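Local coordinates for protein phosphoribosyl-glycinamide (GAR) synthetase (PDB 7LVO) that catalyses, through this GAR synthetase half of a bifunctional enzyme, the ATP-dependent joining of 5-phosphoribosylamine and glycine in de novo purine biosynthesis, at residues I40-A45 against L108-P113; R64-P69 against S82-P87; F133-A138 against Y310-M315. All blocks are in the same frame, centred on the assembly; numbering follows the deposited sequence.

Interaction 1 (I40-A45 against L108-P113); sequences ILLLGA and LVVPGP
Leu42 and Val110 face each other across two parallel strands, and their side chains run alongside one another: methyl CD2 of Leu42 comes to 3.5 Å from CB of Val110. The Leu42 branch gets there because CG stands anti to the carbonyl carbon (chi1 -58°) and CD2 bends toward the neighbouring strand. Methyl CG2 of Val110 also meets CG2 of Ile40 at 4.1 Å, so one valine is touched by two residues of 40-45 on this face. On the other face, Val109 divides its methyls: CG2 lies beside CD2 of Leu41 at 4.1 Å, while CG1 is crossed by Leu43, whose CG is 4.0 Å away. The pairing is parallel by its bonds as well as by its 17° axis angle. Leu41 is gripped at both ends, its N donating to Leu108 O (2.8 Å) and its O accepting from Val110 N (2.9 Å); Leu43 N to Val110 O is weak. Just past the end of strand 108-111, Gly112 N donates to Leu43 O at 3.0 Å. Strand 38-44 is an inner strand of the N domain's parallel sheet, between 62-67 and 108-111; helix 47-56 packs on Leu42 and Ile40, helix 121-126 on Leu43, Val109 and Pro111.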
loop_
_atom_site.group_PDB
_atom_site.type_symbol
_atom_site.label_atom_id
_atom_site.label_comp_id
_atom_site.label_asym_id
_atom_site.label_seq_id
_atom_site.Cartn_x
_atom_site.Cartn_y
_atom_site.Cartn_z
ATOM N N ILE A 40 -8.793 -7.116 17.235
ATOM C CA ILE A 40 -8.125 -6.227 16.294
ATOM C C ILE A 40 -9.160 -5.649 15.341
ATOM O O ILE A 40 -10.043 -6.364 14.857
ATOM C CB ILE A 40 -7.017 -6.962 15.510
ATOM C CG1 ILE A 40 -5.899 -7.406 16.458
ATOM C CG2 ILE A 40 -6.463 -6.069 14.410
ATOM C CD1 ILE A 40 -4.891 -8.345 15.822
ATOM N N LEU A 41 -9.048 -4.357 15.072
ATOM C CA LEU A 41 -9.966 -3.640 14.196
ATOM C C LEU A 41 -9.221 -3.224 12.938
ATOM O O LEU A 41 -8.262 -2.438 13.010
ATOM C CB LEU A 41 -10.544 -2.416 14.902
ATOM C CG LEU A 41 -11.404 -1.475 14.066
ATOM C CD1 LEU A 41 -12.675 -2.167 13.591
ATOM C CD2 LEU A 41 -11.736 -0.226 14.870
ATOM N N LEU A 42 -9.657 -3.756 11.794
ATOM C CA LEU A 42 -9.097 -3.396 10.499
ATOM C C LEU A 42 -9.995 -2.359 9.841
ATOM O O LEU A 42 -11.198 -2.597 9.676
ATOM C CB LEU A 42 -8.965 -4.626 9.600
ATOM C CG LEU A 42 -8.119 -5.775 10.120
ATOM C CD1 LEU A 42 -7.969 -6.845 9.046
ATOM C CD2 LEU A 42 -6.748 -5.297 10.577
ATOM N N LEU A 43 -9.416 -1.219 9.470
ATOM C CA LEU A 43 -10.120 -0.189 8.718
ATOM C C LEU A 43 -9.815 -0.377 7.231
ATOM O O LEU A 43 -8.647 -0.384 6.828
ATOM C CB LEU A 43 -9.711 1.204 9.170
ATOM C CG LEU A 43 -9.759 1.508 10.670
ATOM C CD1 LEU A 43 -9.446 2.986 10.897
ATOM C CD2 LEU A 43 -11.088 1.146 11.286
ATOM N N GLY A 44 -10.860 -0.531 6.426
ATOM C CA GLY A 44 -10.684 -0.686 4.992
ATOM C C GLY A 44 -11.557 -1.778 4.410
ATOM O O GLY A 44 -12.276 -2.463 5.143
ATOM N N ALA A 45 -11.499 -1.955 3.084
ATOM C CA ALA A 45 -12.336 -2.949 2.423
ATOM C C ALA A 45 -11.676 -3.498 1.165
ATOM O O ALA A 45 -12.373 -3.961 0.255
ATOM C CB ALA A 45 -13.702 -2.354 2.062
ATOM N N LEU A 108 -6.196 -3.239 19.265
ATOM C CA LEU A 108 -5.305 -2.758 18.217
ATOM C C LEU A 108 -6.125 -2.381 16.991
ATOM O O LEU A 108 -7.073 -3.079 16.639
ATOM C CB LEU A 108 -4.264 -3.823 17.844
ATOM C CG LEU A 108 -3.301 -3.467 16.710
ATOM C CD1 LEU A 108 -2.364 -2.351 17.129
ATOM C CD2 LEU A 108 -2.526 -4.698 16.259
ATOM N N VAL A 109 -5.742 -1.280 16.352
ATOM C CA VAL A 109 -6.372 -0.796 15.130
ATOM C C VAL A 109 -5.310 -0.752 14.041
ATOM O O VAL A 109 -4.218 -0.202 14.252
ATOM C CB VAL A 109 -7.008 0.592 15.324
ATOM C CG1 VAL A 109 -7.617 1.088 14.022
ATOM C CG2 VAL A 109 -8.052 0.549 16.421
ATOM N N VAL A 110 -5.621 -1.347 12.891
ATOM C CA VAL A 110 -4.714 -1.378 11.750
ATOM C C VAL A 110 -5.371 -0.652 10.579
ATOM O O VAL A 110 -6.134 -1.271 9.822
ATOM C CB VAL A 110 -4.345 -2.820 11.369
ATOM C CG1 VAL A 110 -3.330 -2.834 10.229
ATOM C CG2 VAL A 110 -3.823 -3.576 12.577
ATOM N N PRO A 111 -5.135 0.649 10.406
ATOM C CA PRO A 111 -5.678 1.342 9.230
ATOM C C PRO A 111 -4.982 0.879 7.957
ATOM O O PRO A 111 -3.751 0.794 7.895
ATOM C CB PRO A 111 -5.400 2.823 9.520
ATOM C CG PRO A 111 -5.161 2.891 11.018
ATOM C CD PRO A 111 -4.507 1.578 11.360
ATOM N N GLY A 112 -5.782 0.589 6.934
ATOM C CA GLY A 112 -5.253 0.160 5.659
ATOM C C GLY A 112 -5.087 1.299 4.673
ATOM O O GLY A 112 -3.986 1.577 4.192
ATOM N N PRO A 113 -6.183 1.978 4.349
ATOM C CA PRO A 113 -6.114 3.069 3.369
ATOM C C PRO A 113 -5.242 4.219 3.860
ATOM O O PRO A 113 -4.857 4.317 5.031
ATOM C CB PRO A 113 -7.575 3.504 3.203
ATOM C CG PRO A 113 -8.388 2.332 3.683
ATOM C CD PRO A 113 -7.567 1.699 4.779
#

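Interaction 2 (R64-P69 against S82-P87); sequences RIVVCP and SNLALP
Asn83 lies across Val67 where two short parallel strands pair, and its side chain can be followed outward. CB of Asn83 lies 3.5 Å from Pro69 O, and CG keeps close to the same carbonyl. CG stands beside the backbone N (chi1 -80°), and from there the amide spreads two ways: Asn83 OD1 comes to 3.7 Å from CB of Val67 and accepts a hydrogen bond from Thr74 OG1, whereas ND2 donates to Asn71 O. Both ends of the amide are thus held by the connection between the strands, which fixes its rotation. On the other face, methyl CG1 of Val66 crosses Leu84 and touches its CB at 3.7 Å. The backbone evidence for parallel pairing is three bonds: Ser82 N to Ile65 O, Val67 N to Ser82 O at 2.9 Å and 168°, and Leu84 N to Val67 O, the last with its donor 38° out of the carbonyl plane. A water linked to Ser82 OG also donates to Ile65 O. Past the pairing, SG of Cys68 lies 3.3 Å from Leu86 O, and a cis peptide precedes Pro69. The contact closes a beta-alpha-beta unit at the sheet's edge: helix 72-77 covers the Val67 and Asn83 face, Trp100 of helix 95-104 packs on Val66 and Leu84, and strand 38-44 adjoins 62-67.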
loop_
_atom_site.group_PDB
_atom_site.type_symbol
_atom_site.label_atom_id
_atom_site.label_comp_id
_atom_site.label_asym_id
_atom_site.label_seq_id
_atom_site.Cartn_x
_atom_site.Cartn_y
_atom_site.Cartn_z
ATOM N N ARG A 64 -10.589 -12.134 17.976
ATOM C CA ARG A 64 -11.608 -11.361 17.276
ATOM C C ARG A 64 -10.938 -10.461 16.250
ATOM O O ARG A 64 -9.988 -9.741 16.577
ATOM C CB ARG A 64 -12.427 -10.524 18.268
ATOM C CG ARG A 64 -13.575 -9.749 17.655
ATOM C CD ARG A 64 -14.255 -8.880 18.710
ATOM N NE ARG A 64 -15.439 -8.199 18.194
ATOM C CZ ARG A 64 -16.110 -7.264 18.855
ATOM N NH1 ARG A 64 -15.727 -6.860 20.053
ATOM N NH2 ARG A 64 -17.187 -6.719 18.295
ATOM N N ILE A 65 -11.432 -10.517 15.015
ATOM C CA ILE A 65 -10.978 -9.653 13.929
ATOM C C ILE A 65 -12.199 -8.928 13.379
ATOM O O ILE A 65 -13.181 -9.570 12.990
ATOM C CB ILE A 65 -10.280 -10.452 12.818
ATOM C CG1 ILE A 65 -8.921 -10.969 13.281
ATOM C CG2 ILE A 65 -10.122 -9.600 11.567
ATOM C CD1 ILE A 65 -7.831 -9.925 13.267
ATOM N N VAL A 66 -12.146 -7.601 13.364
ATOM C CA VAL A 66 -13.239 -6.772 12.877
ATOM C C VAL A 66 -12.731 -5.994 11.671
ATOM O O VAL A 66 -11.721 -5.285 11.762
ATOM C CB VAL A 66 -13.766 -5.822 13.962
ATOM C CG1 VAL A 66 -14.848 -4.930 13.396
ATOM C CG2 VAL A 66 -14.279 -6.609 15.153
ATOM N N VAL A 67 -13.431 -6.124 10.548
ATOM C CA VAL A 67 -13.069 -5.457 9.304
ATOM C C VAL A 67 -14.136 -4.411 9.035
ATOM O O VAL A 67 -15.290 -4.750 8.741
ATOM C CB VAL A 67 -12.946 -6.444 8.134
ATOM C CG1 VAL A 67 -12.115 -5.850 7.033
ATOM C CG2 VAL A 67 -12.369 -7.772 8.615
ATOM N N CYS A 68 -13.753 -3.140 9.128
ATOM C CA CYS A 68 -14.680 -2.028 8.958
ATOM C C CYS A 68 -14.324 -1.240 7.707
ATOM O O CYS A 68 -13.296 -0.551 7.693
ATOM C CB CYS A 68 -14.642 -1.115 10.188
ATOM S SG CYS A 68 -15.761 0.302 10.084
ATOM N N PRO A 69 -15.129 -1.294 6.634
ATOM C CA PRO A 69 -16.368 -2.071 6.500
ATOM C C PRO A 69 -16.140 -3.508 6.033
ATOM O O PRO A 69 -17.057 -4.321 6.092
ATOM C CB PRO A 69 -17.160 -1.278 5.445
ATOM C CG PRO A 69 -16.091 -0.684 4.569
ATOM C CD PRO A 69 -14.880 -0.438 5.456
ATOM N N SER A 82 -15.228 -10.739 11.247
ATOM C CA SER A 82 -16.578 -10.239 11.029
ATOM C C SER A 82 -16.485 -8.843 10.428
ATOM O O SER A 82 -15.546 -8.094 10.707
ATOM C CB SER A 82 -17.384 -10.199 12.329
ATOM O OG SER A 82 -16.853 -9.237 13.220
ATOM N N ASN A 83 -17.476 -8.497 9.617
ATOM C CA ASN A 83 -17.553 -7.173 9.017
ATOM C C ASN A 83 -18.387 -6.242 9.894
ATOM O O ASN A 83 -19.356 -6.656 10.531
ATOM C CB ASN A 83 -18.157 -7.250 7.616
ATOM C CG ASN A 83 -17.142 -7.679 6.568
ATOM O OD1 ASN A 83 -16.035 -8.098 6.891
ATOM N ND2 ASN A 83 -17.529 -7.576 5.300
ATOM N N LEU A 84 -17.994 -4.972 9.917
ATOM C CA LEU A 84 -18.679 -3.937 10.691
ATOM C C LEU A 84 -19.112 -2.838 9.729
ATOM O O LEU A 84 -18.293 -2.020 9.301
ATOM C CB LEU A 84 -17.772 -3.390 11.787
ATOM C CG LEU A 84 -18.332 -2.246 12.631
ATOM C CD1 LEU A 84 -19.548 -2.703 13.419
ATOM C CD2 LEU A 84 -17.247 -1.701 13.565
ATOM N N ALA A 85 -20.401 -2.821 9.388
ATOM C CA ALA A 85 -20.950 -1.821 8.469
ATOM C C ALA A 85 -21.273 -0.565 9.269
ATOM O O ALA A 85 -22.414 -0.301 9.654
ATOM C CB ALA A 85 -22.177 -2.364 7.744
ATOM N N LEU A 86 -20.235 0.226 9.527
ATOM C CA LEU A 86 -20.343 1.440 10.318
ATOM C C LEU A 86 -19.447 2.512 9.717
ATOM O O LEU A 86 -18.329 2.210 9.275
ATOM C CB LEU A 86 -19.942 1.189 11.777
ATOM C CG LEU A 86 -20.146 2.358 12.735
ATOM C CD1 LEU A 86 -21.627 2.591 12.988
ATOM C CD2 LEU A 86 -19.400 2.119 14.044
ATOM N N PRO A 87 -19.904 3.761 9.677
ATOM C CA PRO A 87 -19.029 4.834 9.192
ATOM C C PRO A 87 -17.903 5.116 10.173
ATOM O O PRO A 87 -18.018 4.869 11.378
ATOM C CB PRO A 87 -19.967 6.042 9.063
ATOM C CG PRO A 87 -21.354 5.479 9.084
ATOM C CD PRO A 87 -21.275 4.242 9.941
HETATM O O HOH W 1 -15.236 -10.861 14.597
#

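Interaction 3 (F133-A138 against Y310-M315); sequences FGPSPA and YPFVGM. With EDO (1,2-ethanediol), chain B.
Gly134 and Gly314 bring the two segments together with their CA atoms 4.1 Å apart, an approach that the missing side chain on Gly314 allows, and the end-to-end directions differ by 143°. The Phe133 ring lies over Gly314: CA of Gly314 sits 3.9 Å from the ring centroid and 19° off the normal, a CH-pi contact displaced toward the rim. The ring reaches there with CG anti to the backbone N (chi1 178°). CE2 of Phe133 comes to 3.8 Å from CB of Met315, the two side chains running alongside. Pro135 and Phe312 also lie side by side, with CB of Pro135 3.6 Å from CE2 of Phe312. At the outer end, CB of Ala138 meets CD1 of Tyr310 at 3.4 Å. A water joins the backbones, accepting from Val313 N (2.7 Å) and Ser136 N (a longer bond) and donating to Pro311 O. A 1,2-ethanediol, probably from the crystallisation liquor, accepts from Ala138 N. The contact packs an N-domain loop against the ATP-grasp domain: helix 354-362 covers Phe133, strand 240-248 touches Phe133 and Met315, and 310-315 leads from helix 287-307 into strand 315-323.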
loop_
_atom_site.group_PDB
_atom_site.type_symbol
_atom_site.label_atom_id
_atom_site.label_comp_id
_atom_site.label_asym_id
_atom_site.label_seq_id
_atom_site.Cartn_x
_atom_site.Cartn_y
_atom_site.Cartn_z
ATOM N N PHE A 133 -1.402 0.472 14.784
ATOM C CA PHE A 133 -0.300 0.100 13.899
ATOM C C PHE A 133 -0.343 1.050 12.708
ATOM O O PHE A 133 -1.045 0.815 11.719
ATOM C CB PHE A 133 -0.398 -1.345 13.452
ATOM C CG PHE A 133 0.693 -1.749 12.488
ATOM C CD1 PHE A 133 1.960 -2.082 12.949
ATOM C CD2 PHE A 133 0.457 -1.767 11.131
ATOM C CE1 PHE A 133 2.954 -2.448 12.066
ATOM C CE2 PHE A 133 1.446 -2.128 10.239
ATOM C CZ PHE A 133 2.697 -2.470 10.703
ATOM N N GLY A 134 0.408 2.139 12.812
ATOM C CA GLY A 134 0.438 3.156 11.791
ATOM C C GLY A 134 1.072 4.429 12.307
ATOM O O GLY A 134 1.279 4.601 13.509
ATOM N N PRO A 135 1.383 5.350 11.404
ATOM C CA PRO A 135 2.102 6.558 11.803
ATOM C C PRO A 135 1.198 7.567 12.489
ATOM O O PRO A 135 -0.017 7.613 12.277
ATOM C CB PRO A 135 2.627 7.109 10.467
ATOM C CG PRO A 135 1.610 6.655 9.473
ATOM C CD PRO A 135 1.190 5.277 9.942
ATOM N N SER A 136 1.820 8.376 13.332
ATOM C CA SER A 136 1.136 9.525 13.906
ATOM C C SER A 136 0.685 10.463 12.791
ATOM O O SER A 136 1.197 10.403 11.669
ATOM C CB SER A 136 2.056 10.264 14.869
ATOM O OG SER A 136 3.133 10.851 14.172
ATOM N N PRO A 137 -0.287 11.333 13.073
ATOM C CA PRO A 137 -0.692 12.324 12.059
ATOM C C PRO A 137 0.482 13.043 11.409
ATOM O O PRO A 137 0.449 13.322 10.203
ATOM C CB PRO A 137 -1.576 13.290 12.855
ATOM C CG PRO A 137 -2.141 12.457 13.961
ATOM C CD PRO A 137 -1.076 11.433 14.316
ATOM N N ALA A 138 1.530 13.344 12.185
ATOM C CA ALA A 138 2.696 14.020 11.626
ATOM C C ALA A 138 3.532 13.074 10.766
ATOM O O ALA A 138 3.879 13.399 9.624
ATOM C CB ALA A 138 3.543 14.610 12.752
ATOM N N TYR A 310 9.549 13.200 14.963
ATOM C CA TYR A 310 8.312 12.452 14.737
ATOM C C TYR A 310 8.658 11.058 14.248
ATOM O O TYR A 310 8.542 10.752 13.058
ATOM C CB TYR A 310 7.410 13.186 13.743
ATOM C CG TYR A 310 7.060 14.586 14.185
ATOM C CD1 TYR A 310 6.001 14.808 15.059
ATOM C CD2 TYR A 310 7.794 15.681 13.746
ATOM C CE1 TYR A 310 5.677 16.086 15.476
ATOM C CE2 TYR A 310 7.475 16.959 14.160
ATOM C CZ TYR A 310 6.416 17.156 15.023
ATOM O OH TYR A 310 6.094 18.431 15.439
ATOM N N PRO A 311 9.102 10.183 15.152
ATOM C CA PRO A 311 9.459 8.818 14.747
ATOM C C PRO A 311 8.317 8.143 14.001
ATOM O O PRO A 311 7.145 8.457 14.204
ATOM C CB PRO A 311 9.747 8.113 16.077
ATOM C CG PRO A 311 10.106 9.224 17.025
ATOM C CD PRO A 311 9.293 10.414 16.596
ATOM N N PHE A 312 8.677 7.206 13.129
ATOM C CA PHE A 312 7.718 6.505 12.294
ATOM C C PHE A 312 7.469 5.111 12.859
ATOM O O PHE A 312 8.408 4.316 13.006
ATOM C CB PHE A 312 8.203 6.382 10.847
ATOM C CG PHE A 312 7.209 5.699 9.943
ATOM C CD1 PHE A 312 7.206 4.317 9.814
ATOM C CD2 PHE A 312 6.258 6.436 9.250
ATOM C CE1 PHE A 312 6.283 3.688 9.000
ATOM C CE2 PHE A 312 5.344 5.804 8.421
ATOM C CZ PHE A 312 5.355 4.426 8.307
ATOM N N VAL A 313 6.210 4.817 13.161
ATOM C CA VAL A 313 5.783 3.502 13.620
ATOM C C VAL A 313 4.757 2.970 12.630
ATOM O O VAL A 313 3.842 3.698 12.225
ATOM C CB VAL A 313 5.198 3.560 15.044
ATOM C CG1 VAL A 313 4.773 2.173 15.494
ATOM C CG2 VAL A 313 6.215 4.153 16.015
ATOM N N GLY A 314 4.918 1.711 12.231
ATOM C CA GLY A 314 3.977 1.089 11.318
ATOM C C GLY A 314 4.645 0.421 10.136
ATOM O O GLY A 314 5.765 -0.091 10.253
ATOM N N MET A 315 3.964 0.419 8.992
ATOM C CA MET A 315 4.461 -0.206 7.772
ATOM C C MET A 315 4.970 0.895 6.849
ATOM O O MET A 315 4.181 1.677 6.308
ATOM C CB MET A 315 3.365 -1.035 7.097
ATOM C CG MET A 315 3.651 -1.396 5.645
ATOM S SD MET A 315 5.331 -1.995 5.365
ATOM C CE MET A 315 5.392 -3.392 6.483
HETATM C C1 EDO B . 0.431 14.323 16.061
HETATM O O1 EDO B . 1.218 13.508 15.179
HETATM C C2 EDO B . 0.103 13.550 17.331
HETATM O O2 EDO B . 1.313 13.201 18.005
HETATM O O HOH W 2 4.664 6.899 13.915
#

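How the interactions relate
Interactions 1 and 2 are the two outer pairings of one four-stranded parallel sheet, separated by the pairing of 38-44 with 62-67; along the chain interaction 2 is nested inside the loop closed by interaction 1. Strands 38-44 and 62-67 join them through probable hydrogen bonds, Leu42 N to Val66 O at 2.6 Å and Leu42 O to Cys68 N at 2.7 Å. Interaction 1 is buried and its side-chain contacts are apolar; interaction 2, at the sheet's edge, is partly buried and adds an asparagine amide and a water. Interaction 3 meets interaction 1 through Val109 O and Phe133 N. Although also largely buried, it replaces strand pairing with loop packing, aromatic contacts and a bridging water between domains.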